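Local coordinates for protein metallo-beta-lactamase (Pseudomonas stutzeri, PDB 4WD6) that probably hydrolyses beta-lactam antibiotics to substituted beta-amino acids in the periplasm, using two zinc ions bound at its active site, at residues T99-H104 and T140-V145; L129-Y134 and L187-E192. One frame throughout, in Å; residues are numbered along the deposited sequence.

How the contacts relate
Both contacts lie within the metallo-beta-lactamase fold, with centres about 16 Å apart, and their segments alternate along the chain: 99-104, 129-134, 140-145, 187-192. Contact 1 joins the first turn of helix 100-108, which follows strand 96-99 of the seven-stranded sheet, to the loop after zinc ligand His139. Contact 2 lies away from the metal site, where strand 130-133 of the five-stranded sheet meets the end of helix 176-189. The loop 140-145 runs back from the zinc site into strand 145-148, the neighbour of 130-133, and the two contacts touch there: Val145 O meets Phe133 N, and Tyr134 OH meets Ile141 O. The second sheet thus connects the metal-site loop with the more distant helix end.

Contact 1 (T99-H104 and T140-V145); sequences TTSTNH and TIDNVV
This is a polar, partly water-mediated contact between the start of helix 100-108 and the loop leading from zinc ligand His139 to strand 145-148, and Asp142 is its hub. Asp142 OD1 accepts a hydrogen bond from Thr102 OG1 at 2.7 Å through its anti lone pair, while the two side chains cross at about a right angle. The other carboxylate oxygen is gripped from within the loop: Thr140 OG1 donates to Asp142 OD2 at 2.7 Å, from above the carboxylate plane (48° out of it). With a hydroxyl on each oxygen, the rotation of this buried carboxylate is largely fixed. Asp142 CG sits between its own backbone N and carbonyl carbon (chi1 66°), which sets the carboxylate between Thr102 on the helix and Thr140 of its own loop. Ser101 presses on the aliphatic part of the same residue, its OG 3.2 Å from Asp142 CB.

Two waters fill in where the backbones stay apart. One donates to Asp142 O at 2.7 Å and is hydrogen-bonded to Thr99 OG1 of the N-cap residue; the other donates to Ile141 O at 3.0 Å and is hydrogen-bonded to Ser101 OG. The Thr99 and Val144 side chains run past each other in opposite directions, with Thr99 CG2 4.1 Å from Val144 CG1. Leu105, one turn further along the helix, also touches Ile141 and Asp142.

Asp142 packs on Trp78, and its side chain is about 4 Å from that of His77, a ligand of the first zinc. The arrangement is consistent with a second-shell position beside the class B beta-lactamase metal site, in which the loop after His139 rests on a helix N-terminus beside the ligand-bearing His77-Asp81 segment.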
# COMPACT_ATOMS: atom_id res chain seq x y z
N THR A 99 0.62 6.37 9.42
CA THR A 99 1.43 6.43 10.63
C THR A 99 1.86 7.87 10.93
O THR A 99 1.64 8.81 10.14
CB THR A 99 2.71 5.60 10.52
OG1 THR A 99 3.46 6.04 9.37
CG2 THR A 99 2.37 4.16 10.41
N THR A 100 2.49 8.00 12.08
CA THR A 100 3.05 9.24 12.53
C THR A 100 4.07 9.69 11.54
O THR A 100 4.05 10.83 11.10
CB THR A 100 3.77 9.01 13.86
OG1 THR A 100 2.86 8.42 14.79
CG2 THR A 100 4.38 10.32 14.40
N SER A 101 5.00 8.78 11.23
CA SER A 101 6.10 9.10 10.32
C SER A 101 5.60 9.42 8.91
O SER A 101 6.08 10.35 8.28
CB SER A 101 7.12 7.97 10.29
OG SER A 101 8.11 8.21 9.30
N THR A 102 4.60 8.69 8.42
CA THR A 102 3.96 9.07 7.15
C THR A 102 3.28 10.45 7.25
O THR A 102 3.43 11.26 6.35
CB THR A 102 2.95 8.04 6.65
OG1 THR A 102 3.60 6.78 6.43
CG2 THR A 102 2.35 8.44 5.33
N ASN A 103 2.49 10.70 8.30
CA ASN A 103 1.82 12.03 8.39
C ASN A 103 2.80 13.20 8.47
O ASN A 103 2.58 14.22 7.83
CB ASN A 103 0.81 12.11 9.52
CG ASN A 103 -0.60 11.94 9.05
OD1 ASN A 103 -0.89 11.80 7.84
ND2 ASN A 103 -1.51 11.94 9.99
N HIS A 104 3.88 13.01 9.23
CA HIS A 104 4.97 14.00 9.30
C HIS A 104 5.50 14.34 7.90
O HIS A 104 5.78 15.51 7.61
CB HIS A 104 6.12 13.48 10.19
CG HIS A 104 7.29 14.41 10.28
ND1 HIS A 104 7.43 15.32 11.31
CD2 HIS A 104 8.37 14.58 9.48
CE1 HIS A 104 8.55 16.01 11.13
NE2 HIS A 104 9.13 15.58 10.03
N THR A 140 11.35 3.73 1.71
CA THR A 140 11.41 4.99 2.45
C THR A 140 11.55 4.68 3.88
O THR A 140 11.35 3.51 4.30
CB THR A 140 10.12 5.81 2.39
OG1 THR A 140 9.00 5.00 2.81
CG2 THR A 140 9.91 6.32 1.00
N ILE A 141 11.89 5.72 4.65
CA ILE A 141 11.97 5.61 6.09
C ILE A 141 10.64 5.21 6.75
O ILE A 141 10.66 4.58 7.81
CB ILE A 141 12.51 6.92 6.74
CG1 ILE A 141 12.85 6.70 8.21
CG2 ILE A 141 11.52 8.07 6.68
CD1 ILE A 141 13.86 5.60 8.44
N ASP A 142 9.51 5.58 6.14
CA ASP A 142 8.18 5.42 6.78
C ASP A 142 7.39 4.17 6.33
O ASP A 142 6.32 3.89 6.87
CB ASP A 142 7.31 6.67 6.60
CG ASP A 142 6.92 6.95 5.15
OD1 ASP A 142 5.71 7.21 4.87
OD2 ASP A 142 7.84 6.98 4.30
N ASN A 143 7.90 3.43 5.36
CA ASN A 143 7.10 2.38 4.74
C ASN A 143 6.59 1.32 5.70
O ASN A 143 7.31 0.85 6.55
CB ASN A 143 7.82 1.75 3.49
CG ASN A 143 9.18 1.14 3.77
OD1 ASN A 143 9.90 0.88 2.83
ND2 ASN A 143 9.50 0.83 5.00
N VAL A 144 5.31 1.02 5.61
CA VAL A 144 4.74 -0.07 6.37
C VAL A 144 4.12 -1.10 5.42
O VAL A 144 3.76 -0.76 4.27
CB VAL A 144 3.67 0.40 7.39
CG1 VAL A 144 4.35 1.15 8.53
CG2 VAL A 144 2.59 1.26 6.77
N VAL A 145 4.00 -2.32 5.93
CA VAL A 145 3.23 -3.39 5.32
C VAL A 145 1.92 -3.67 6.06
O VAL A 145 1.77 -3.36 7.24
CB VAL A 145 4.07 -4.70 5.19
CG1 VAL A 145 5.32 -4.42 4.35
CG2 VAL A 145 4.54 -5.27 6.51
O HOH W 1 5.59 4.39 9.37
O HOH W 2 9.55 6.01 10.22

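Contact 2 (L129-Y134 and L187-E192)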
# COMPACT_ATOMS: atom_id res chain seq x y z
N LEU A 129 -8.77 -7.44 11.87
CA LEU A 129 -8.81 -7.86 10.47
C LEU A 129 -7.59 -7.36 9.67
O LEU A 129 -7.08 -8.08 8.83
CB LEU A 129 -10.07 -7.30 9.84
CG LEU A 129 -10.22 -7.31 8.33
CD1 LEU A 129 -10.75 -8.67 7.89
CD2 LEU A 129 -11.15 -6.19 7.89
N ILE A 130 -7.17 -6.14 9.96
CA ILE A 130 -6.02 -5.52 9.32
C ILE A 130 -4.94 -5.11 10.32
O ILE A 130 -5.19 -4.30 11.18
CB ILE A 130 -6.44 -4.25 8.62
CG1 ILE A 130 -7.48 -4.55 7.56
CG2 ILE A 130 -5.22 -3.58 8.01
CD1 ILE A 130 -8.04 -3.34 6.88
N GLU A 131 -3.75 -5.67 10.18
CA GLU A 131 -2.60 -5.27 10.97
C GLU A 131 -1.62 -4.50 10.09
O GLU A 131 -1.38 -4.86 8.91
CB GLU A 131 -1.82 -6.48 11.46
CG GLU A 131 -2.53 -7.45 12.37
CD GLU A 131 -1.61 -8.60 12.69
OE1 GLU A 131 -0.37 -8.37 12.64
OE2 GLU A 131 -2.09 -9.72 12.94
N VAL A 132 -0.99 -3.50 10.71
CA VAL A 132 -0.03 -2.63 10.09
C VAL A 132 1.30 -2.80 10.82
O VAL A 132 1.36 -2.77 12.04
CB VAL A 132 -0.51 -1.18 10.22
CG1 VAL A 132 0.44 -0.24 9.51
CG2 VAL A 132 -1.95 -1.05 9.70
N PHE A 133 2.39 -2.96 10.08
CA PHE A 133 3.66 -3.27 10.70
C PHE A 133 4.79 -2.49 10.05
O PHE A 133 4.92 -2.49 8.82
CB PHE A 133 3.91 -4.76 10.55
CG PHE A 133 5.25 -5.19 11.06
CD1 PHE A 133 5.55 -5.12 12.42
CD2 PHE A 133 6.21 -5.64 10.20
CE1 PHE A 133 6.79 -5.51 12.91
CE2 PHE A 133 7.44 -6.04 10.68
CZ PHE A 133 7.73 -5.99 12.04
N TYR A 134 5.61 -1.82 10.85
CA TYR A 134 6.85 -1.19 10.36
C TYR A 134 7.99 -2.23 10.34
O TYR A 134 8.51 -2.58 11.36
CB TYR A 134 7.27 -0.04 11.27
CG TYR A 134 8.49 0.71 10.78
CD1 TYR A 134 8.47 1.31 9.56
CD2 TYR A 134 9.65 0.86 11.57
CE1 TYR A 134 9.56 2.01 9.08
CE2 TYR A 134 10.76 1.57 11.10
CZ TYR A 134 10.69 2.17 9.85
OH TYR A 134 11.72 2.91 9.29
N LEU A 187 10.00 -11.30 6.45
CA LEU A 187 10.05 -12.75 6.18
C LEU A 187 9.87 -13.63 7.44
O LEU A 187 9.08 -14.59 7.43
CB LEU A 187 11.35 -13.13 5.46
CG LEU A 187 11.35 -12.72 3.99
CD1 LEU A 187 12.76 -12.62 3.42
CD2 LEU A 187 10.53 -13.70 3.17
N SER A 188 10.58 -13.27 8.52
CA SER A 188 10.45 -13.96 9.83
C SER A 188 9.06 -13.79 10.42
O SER A 188 8.52 -14.70 11.04
CB SER A 188 11.46 -13.44 10.88
OG SER A 188 12.81 -13.50 10.44
N ARG A 189 8.52 -12.61 10.28
CA ARG A 189 7.25 -12.32 10.90
C ARG A 189 6.10 -12.95 10.14
O ARG A 189 5.16 -13.42 10.75
CB ARG A 189 7.03 -10.83 11.00
CG ARG A 189 5.79 -10.50 11.82
CD ARG A 189 5.69 -9.01 12.04
NE ARG A 189 4.43 -8.59 12.68
CZ ARG A 189 4.23 -8.51 14.00
NH1 ARG A 189 5.18 -8.86 14.84
NH2 ARG A 189 3.08 -8.07 14.48
N TYR A 190 6.17 -12.99 8.81
CA TYR A 190 5.04 -13.47 7.99
C TYR A 190 5.38 -14.71 7.12
O TYR A 190 4.93 -14.83 5.99
CB TYR A 190 4.50 -12.31 7.13
CG TYR A 190 4.16 -11.06 7.93
CD1 TYR A 190 4.91 -9.86 7.80
CD2 TYR A 190 3.11 -11.07 8.81
CE1 TYR A 190 4.59 -8.73 8.56
CE2 TYR A 190 2.79 -9.95 9.56
CZ TYR A 190 3.52 -8.80 9.42
OH TYR A 190 3.14 -7.75 10.21
N SER A 191 6.14 -15.64 7.69
CA SER A 191 6.38 -16.97 7.11
C SER A 191 5.09 -17.70 6.70
O SER A 191 5.07 -18.46 5.73
CB SER A 191 7.09 -17.83 8.14
OG SER A 191 6.23 -18.11 9.24
N GLU A 192 4.01 -17.48 7.45
CA GLU A 192 2.66 -17.95 7.09
C GLU A 192 2.10 -17.40 5.79
O GLU A 192 1.10 -17.92 5.30
CB GLU A 192 1.64 -17.51 8.14
CG GLU A 192 1.59 -18.33 9.41
CD GLU A 192 0.69 -17.69 10.49
OE1 GLU A 192 0.43 -16.46 10.38
OE2 GLU A 192 0.26 -18.40 11.45
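Arg189 lies flat along Phe133, its CD over the middle of the ring at 3.6 Å from the centroid, a CH-pi contact nearly along the ring normal (7° off). Beyond CD the guanidinium is stacked on the ring in a plane of its own, only 6° from parallel, and its NE comes within 3.7 Å of Phe133 CD1. Arg189 CZ lies out past the ring atoms on the CD1/CE1 side, 4.4 Å from the ring centroid, so the cation-pi component is off-centre. An extended chain from CG to NE, with CG anti to the backbone N (chi1 -172°), carries the group from the last turn of helix 176-189 across to strand 130-133.

Tyr190, where the chain leaves the helix, turns its edge to the face of Phe133 in an offset edge-to-face pair, centroids 5.8 Å apart. Its OH lies 3.1 Å from Phe133 CB and also accepts a somewhat bent hydrogen bond from Arg189 NE at 2.9 Å, the hydroxyl oxygen lying close to the guanidinium plane. That bond helps fix the rotation of the guanidinium over the phenyl ring, while Arg189 CG sits over a face of the tyrosine ring. Trp147 of strand 145-148 meets Tyr190 in turn.

Glu131, two residues back on the same side of the strand, reaches Arg189 only through a long salt bridge, OE1 to NH2 at 3.9 Å, and Glu122 makes another weak ion pair with that nitrogen. Flat stacking and the neighbouring-residue NE bond probably do most to orient the arginine, with the two acids adding a diffuse electrostatic pull rather than a directed grip.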